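Local coordinates for annexin B22 (Schistosoma mansoni, PDB 4MDU), which binds acidic phospholipid membranes in a calcium-dependent manner, aggregates liposomes when calcium is present, and takes part in worm reproduction and host-parasite interaction, at residues R13-H17 / T137-E142; E189-I193 / C242-Y247. One frame throughout, in Å; residues are numbered along the deposited sequence.

Interaction 1: residues R13-H17 / T137-E142; sequences RSLIH and TLWNDE
Ser14 N donates to Glu142 OE2 at 2.8 Å, almost straight at 178°, linking backbone to side chain between segments whose nearest CA atoms, those of Ser14 and Trp139, are 7.4 Å apart. Residues 15-17 form a 3-10 turn, and Trp139 is the N-cap residue of helix 140-156. Glu142, in the first turn of that helix, is the hub. Glu142 OE2 also accepts from Arg13 NE at 2.9 Å in a salt bridge; the two donors come from opposite faces of the carboxylate plane. Glu142 OE1 takes His17 NE2 on the syn lone pair at 2.7 Å and Trp139 N on the anti lone pair at 2.9 Å. Four good bonds thus fix the carboxylate's rotation, with the His17 ring nearly coplanar at 12°. The Arg13 chain, bent at chi2 and chi3, curls its guanidinium back so that NH2 makes a weak bond to Thr137 O, while a water joins NH1 to Thr137 OG1, itself hydrogen-bonded to Ile134 O. Ile16 CD1 lies over one face of the indole, 3.8 Å from the centroid of the Trp139 five-membered ring, a CH-pi contact. The arrangement is a buried His-carboxylate and salt-bridge network, anchoring the N-terminal region to the predicted second annexin repeat.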
loop_
_atom_site.group_PDB
_atom_site.type_symbol
_atom_site.label_atom_id
_atom_site.label_comp_id
_atom_site.label_asym_id
_atom_site.label_seq_id
_atom_site.Cartn_x
_atom_site.Cartn_y
_atom_site.Cartn_z
ATOM N N ARG B 13 -18.078 13.650 19.038
ATOM C CA ARG B 13 -17.664 12.332 18.595
ATOM C C ARG B 13 -17.893 11.430 19.791
ATOM O O ARG B 13 -17.965 11.899 20.926
ATOM C CB ARG B 13 -16.182 12.335 18.227
ATOM C CG ARG B 13 -15.835 13.191 17.006
ATOM C CD ARG B 13 -16.409 12.586 15.745
ATOM N NE ARG B 13 -16.071 11.164 15.632
ATOM C CZ ARG B 13 -15.178 10.667 14.778
ATOM N NH1 ARG B 13 -14.507 11.478 13.954
ATOM N NH2 ARG B 13 -14.948 9.357 14.748
ATOM N N SER B 14 -17.993 10.136 19.553
ATOM C CA SER B 14 -18.340 9.223 20.629
ATOM C C SER B 14 -17.258 9.218 21.711
ATOM O O SER B 14 -16.071 9.230 21.390
ATOM C CB SER B 14 -18.540 7.816 20.074
ATOM O OG SER B 14 -18.020 6.871 20.994
ATOM N N LEU B 15 -17.665 9.166 22.983
ATOM C CA LEU B 15 -16.715 9.194 24.104
ATOM C C LEU B 15 -15.758 8.011 24.114
ATOM O O LEU B 15 -14.723 8.030 24.789
ATOM C CB LEU B 15 -17.438 9.261 25.447
ATOM C CG LEU B 15 -17.134 10.514 26.259
ATOM C CD1 LEU B 15 -17.752 11.716 25.553
ATOM C CD2 LEU B 15 -17.684 10.371 27.671
ATOM N N ILE B 16 -16.100 6.973 23.365
ATOM C CA ILE B 16 -15.230 5.820 23.297
ATOM C C ILE B 16 -13.824 6.175 22.763
ATOM O O ILE B 16 -12.853 5.473 23.057
ATOM C CB ILE B 16 -15.867 4.718 22.454
ATOM C CG1 ILE B 16 -15.259 3.367 22.819
ATOM C CG2 ILE B 16 -15.709 5.032 20.974
ATOM C CD1 ILE B 16 -16.224 2.221 22.661
ATOM N N HIS B 17 -13.715 7.269 22.006
ATOM C CA HIS B 17 -12.404 7.750 21.506
ATOM C C HIS B 17 -11.664 8.659 22.489
ATOM O O HIS B 17 -10.533 9.068 22.230
ATOM C CB HIS B 17 -12.553 8.543 20.198
ATOM C CG HIS B 17 -13.319 7.828 19.129
ATOM N ND1 HIS B 17 -12.789 6.783 18.404
ATOM C CD2 HIS B 17 -14.571 8.025 18.649
ATOM C CE1 HIS B 17 -13.681 6.365 17.525
ATOM N NE2 HIS B 17 -14.776 7.096 17.658
ATOM N N THR B 137 -11.371 4.775 12.308
ATOM C CA THR B 137 -11.706 5.822 13.270
ATOM C C THR B 137 -13.196 5.951 13.608
ATOM O O THR B 137 -13.589 6.872 14.324
ATOM C CB THR B 137 -11.211 7.199 12.785
ATOM O OG1 THR B 137 -11.983 7.592 11.641
ATOM C CG2 THR B 137 -9.744 7.128 12.401
ATOM N N LEU B 138 -14.029 5.041 13.119
ATOM C CA LEU B 138 -15.462 5.154 13.392
ATOM C C LEU B 138 -15.954 4.042 14.299
ATOM O O LEU B 138 -15.768 2.857 14.001
ATOM C CB LEU B 138 -16.277 5.141 12.093
ATOM C CG LEU B 138 -16.000 6.291 11.118
ATOM C CD1 LEU B 138 -16.647 6.014 9.767
ATOM C CD2 LEU B 138 -16.482 7.623 11.699
ATOM N N TRP B 139 -16.605 4.411 15.393
ATOM C CA TRP B 139 -17.285 3.388 16.177
ATOM C C TRP B 139 -18.715 3.170 15.664
ATOM O O TRP B 139 -19.149 3.811 14.700
ATOM C CB TRP B 139 -17.230 3.667 17.682
ATOM C CG TRP B 139 -16.997 2.395 18.441
ATOM C CD1 TRP B 139 -17.916 1.694 19.184
ATOM C CD2 TRP B 139 -15.776 1.632 18.488
ATOM N NE1 TRP B 139 -17.332 0.563 19.703
ATOM C CE2 TRP B 139 -16.024 0.497 19.286
ATOM C CE3 TRP B 139 -14.496 1.809 17.947
ATOM C CZ2 TRP B 139 -15.039 -0.453 19.560
ATOM C CZ3 TRP B 139 -13.517 0.857 18.222
ATOM C CH2 TRP B 139 -13.798 -0.259 19.020
ATOM N N ASN B 140 -19.435 2.254 16.299
ATOM C CA ASN B 140 -20.686 1.748 15.746
ATOM C C ASN B 140 -21.686 2.802 15.266
ATOM O O ASN B 140 -22.143 2.764 14.117
ATOM C CB ASN B 140 -21.348 0.768 16.731
ATOM C CG ASN B 140 -20.544 -0.509 16.899
ATOM O OD1 ASN B 140 -19.759 -0.880 16.017
ATOM N ND2 ASN B 140 -20.723 -1.186 18.039
ATOM N N ASP B 141 -22.046 3.716 16.154
ATOM C CA ASP B 141 -23.031 4.741 15.842
ATOM C C ASP B 141 -22.540 5.735 14.785
ATOM O O ASP B 141 -23.312 6.204 13.950
ATOM C CB ASP B 141 -23.431 5.467 17.117
ATOM C CG ASP B 141 -24.268 4.584 18.030
ATOM O OD1 ASP B 141 -24.985 3.734 17.487
ATOM O OD2 ASP B 141 -24.205 4.725 19.263
ATOM N N GLU B 142 -21.252 6.050 14.831
ATOM C CA GLU B 142 -20.656 6.951 13.854
ATOM C C GLU B 142 -20.700 6.296 12.492
ATOM O O GLU B 142 -21.061 6.929 11.502
ATOM C CB GLU B 142 -19.222 7.284 14.275
ATOM C CG GLU B 142 -19.215 8.001 15.626
ATOM C CD GLU B 142 -17.841 8.095 16.275
ATOM O OE1 GLU B 142 -17.020 7.173 16.089
ATOM O OE2 GLU B 142 -17.592 9.097 16.988
HETATM O O HOH W 1 -12.948 10.156 12.179
#

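Interaction 2: residues E189-I193 / C242-Y247; sequences ERDDI and CNRTPY
Cys242 O, near the end of helix 236-243, receives Arg190 NE at 2.8 Å, nearly along the C=O axis (170°) though tilted from the guanidinium plane; Arg190 NH2 adds a weak bond there. A bend at chi3 (86°) turns the guanidinium back toward this carbonyl. At Asn243 the backbones come closest, 4.1 Å from its CA to that of Arg190, and Asn243 O accepts from Asp191 N at 2.8 Å. Asn243 OD1 accepts a hydrogen bond from a water that is also weakly bonded to Glu189 N. Arg244, where the chain leaves the helix, sends NH1 to the syn lone pair of Asp191 OD2 at 3.1 Å, with guanidinium and carboxylate only 16° from coplanar; its NE forms a second salt bridge, with Asp218. Thr245 is the N-cap of helix 246-260, OG1 accepting from Gln248 N. Its backbone N donates to a water held by Asp191 OD2, and Thr245 CG2 packs 3.8 Å from Ile193 CD1. Ile193 CD1 also lies 3.7 Å from Tyr247 CD2. The contact fits loop 189-193, between helices 177-187 and 195-199, against the tight turn joining helices 236-243 and 246-260 in the predicted third annexin repeat.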
loop_
_atom_site.group_PDB
_atom_site.type_symbol
_atom_site.label_atom_id
_atom_site.label_comp_id
_atom_site.label_asym_id
_atom_site.label_seq_id
_atom_site.Cartn_x
_atom_site.Cartn_y
_atom_site.Cartn_z
ATOM N N GLU B 189 -20.841 -3.602 14.418
ATOM C CA GLU B 189 -21.155 -4.435 15.575
ATOM C C GLU B 189 -19.916 -4.687 16.414
ATOM O O GLU B 189 -19.689 -5.804 16.875
ATOM C CB GLU B 189 -21.795 -5.760 15.150
ATOM C CG GLU B 189 -23.247 -5.611 14.699
ATOM C CD GLU B 189 -23.849 -6.934 14.251
ATOM O OE1 GLU B 189 -23.726 -7.920 15.009
ATOM O OE2 GLU B 189 -24.446 -6.986 13.151
ATOM N N ARG B 190 -19.108 -3.649 16.601
ATOM C CA ARG B 190 -17.961 -3.748 17.500
ATOM C C ARG B 190 -18.484 -3.707 18.940
ATOM O O ARG B 190 -19.595 -3.226 19.178
ATOM C CB ARG B 190 -16.975 -2.604 17.227
ATOM C CG ARG B 190 -16.656 -2.426 15.747
ATOM C CD ARG B 190 -15.897 -1.130 15.427
ATOM N NE ARG B 190 -14.472 -1.344 15.589
ATOM C CZ ARG B 190 -13.512 -0.500 15.234
ATOM N NH1 ARG B 190 -13.777 0.670 14.642
ATOM N NH2 ARG B 190 -12.264 -0.862 15.464
ATOM N N ASP B 191 -17.709 -4.214 19.897
ATOM C CA ASP B 191 -18.128 -4.135 21.291
ATOM C C ASP B 191 -18.384 -2.703 21.681
ATOM O O ASP B 191 -17.672 -1.798 21.253
ATOM C CB ASP B 191 -17.077 -4.702 22.240
ATOM C CG ASP B 191 -16.773 -6.156 21.976
ATOM O OD1 ASP B 191 -17.545 -6.818 21.238
ATOM O OD2 ASP B 191 -15.742 -6.627 22.497
ATOM N N ASP B 192 -19.384 -2.510 22.526
ATOM C CA ASP B 192 -19.742 -1.192 23.021
ATOM C C ASP B 192 -19.443 -1.045 24.508
ATOM O O ASP B 192 -19.281 -2.024 25.231
ATOM C CB ASP B 192 -21.238 -0.924 22.782
ATOM C CG ASP B 192 -21.542 -0.548 21.348
ATOM O OD1 ASP B 192 -20.903 0.408 20.829
ATOM O OD2 ASP B 192 -22.418 -1.212 20.741
ATOM N N ILE B 193 -19.378 0.197 24.951
ATOM C CA ILE B 193 -19.361 0.528 26.361
ATOM C C ILE B 193 -20.378 1.633 26.536
ATOM O O ILE B 193 -20.330 2.653 25.844
ATOM C CB ILE B 193 -17.999 1.048 26.822
ATOM C CG1 ILE B 193 -16.917 -0.025 26.642
ATOM C CG2 ILE B 193 -18.080 1.516 28.279
ATOM C CD1 ILE B 193 -15.481 0.547 26.577
ATOM N N CYS B 242 -10.798 -6.281 15.277
ATOM C CA CYS B 242 -11.801 -5.327 14.810
ATOM C C CYS B 242 -12.937 -5.042 15.793
ATOM O O CYS B 242 -13.541 -3.976 15.725
ATOM C CB CYS B 242 -12.362 -5.740 13.456
ATOM S SG CYS B 242 -11.108 -5.739 12.181
ATOM N N ASN B 243 -13.216 -5.958 16.722
ATOM C CA ASN B 243 -14.351 -5.739 17.618
ATOM C C ASN B 243 -14.068 -5.239 19.021
ATOM O O ASN B 243 -14.915 -4.575 19.602
ATOM C CB ASN B 243 -15.242 -6.995 17.695
ATOM C CG ASN B 243 -15.890 -7.313 16.369
ATOM O OD1 ASN B 243 -16.576 -6.474 15.784
ATOM N ND2 ASN B 243 -15.635 -8.512 15.859
ATOM N N ARG B 244 -12.916 -5.575 19.599
ATOM C CA ARG B 244 -12.706 -5.194 20.995
ATOM C C ARG B 244 -12.615 -3.686 21.094
ATOM O O ARG B 244 -12.146 -3.044 20.170
ATOM C CB ARG B 244 -11.443 -5.837 21.569
ATOM C CG ARG B 244 -11.478 -7.348 21.589
ATOM C CD ARG B 244 -12.753 -7.900 22.293
ATOM N NE ARG B 244 -12.794 -9.352 22.143
ATOM C CZ ARG B 244 -13.823 -10.046 21.675
ATOM N NH1 ARG B 244 -14.946 -9.432 21.328
ATOM N NH2 ARG B 244 -13.728 -11.368 21.571
ATOM N N THR B 245 -13.061 -3.118 22.207
ATOM C CA THR B 245 -12.949 -1.691 22.386
ATOM C C THR B 245 -11.467 -1.315 22.509
ATOM O O THR B 245 -10.620 -2.164 22.809
ATOM C CB THR B 245 -13.684 -1.238 23.638
ATOM O OG1 THR B 245 -12.911 -1.601 24.786
ATOM C CG2 THR B 245 -15.085 -1.883 23.707
ATOM N N PRO B 246 -11.140 -0.038 22.283
ATOM C CA PRO B 246 -9.715 0.286 22.372
ATOM C C PRO B 246 -9.149 -0.115 23.736
ATOM O O PRO B 246 -8.034 -0.625 23.807
ATOM C CB PRO B 246 -9.692 1.808 22.177
ATOM C CG PRO B 246 -10.955 2.096 21.407
ATOM C CD PRO B 246 -11.963 1.147 21.985
ATOM N N TYR B 247 -9.928 0.066 24.794
ATOM C CA TYR B 247 -9.469 -0.280 26.146
ATOM C C TYR B 247 -9.192 -1.778 26.310
ATOM O O TYR B 247 -8.119 -2.172 26.795
ATOM C CB TYR B 247 -10.449 0.259 27.189
ATOM C CG TYR B 247 -10.891 1.664 26.838
ATOM C CD1 TYR B 247 -10.076 2.756 27.114
ATOM C CD2 TYR B 247 -12.096 1.895 26.186
ATOM C CE1 TYR B 247 -10.455 4.042 26.764
ATOM C CE2 TYR B 247 -12.484 3.174 25.837
ATOM C CZ TYR B 247 -11.652 4.246 26.127
ATOM O OH TYR B 247 -12.022 5.522 25.783
HETATM O O HOH W 2 -18.691 -5.664 13.789
HETATM O O HOH W 3 -11.327 -2.614 17.412
HETATM O O HOH W 4 -14.212 -4.965 23.940
#

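Interaction 1 is buried, its centre about 9 Å from the centre of the chain, whereas interaction 2, its centre about 16 Å from it, is only partly buried, with Glu189 and Asp192 exposed. Their own centres are 10 Å apart, and they meet directly: Trp139 NE1 is probably hydrogen-bonded to Asp191 O at 2.8 Å, Asn140 ND2 probably to Arg190 O, and the indole packs on the Arg190 guanidinium. The start of helix 140-156 therefore holds both the N-terminal region and loop 189-193. In interaction 1 donors reach one carboxylate directly, one water serving Arg13 and Thr137 beside it; interaction 2 combines backbone carbonyls, a partly exposed salt bridge and bridging waters, one weakly held at Glu189 N.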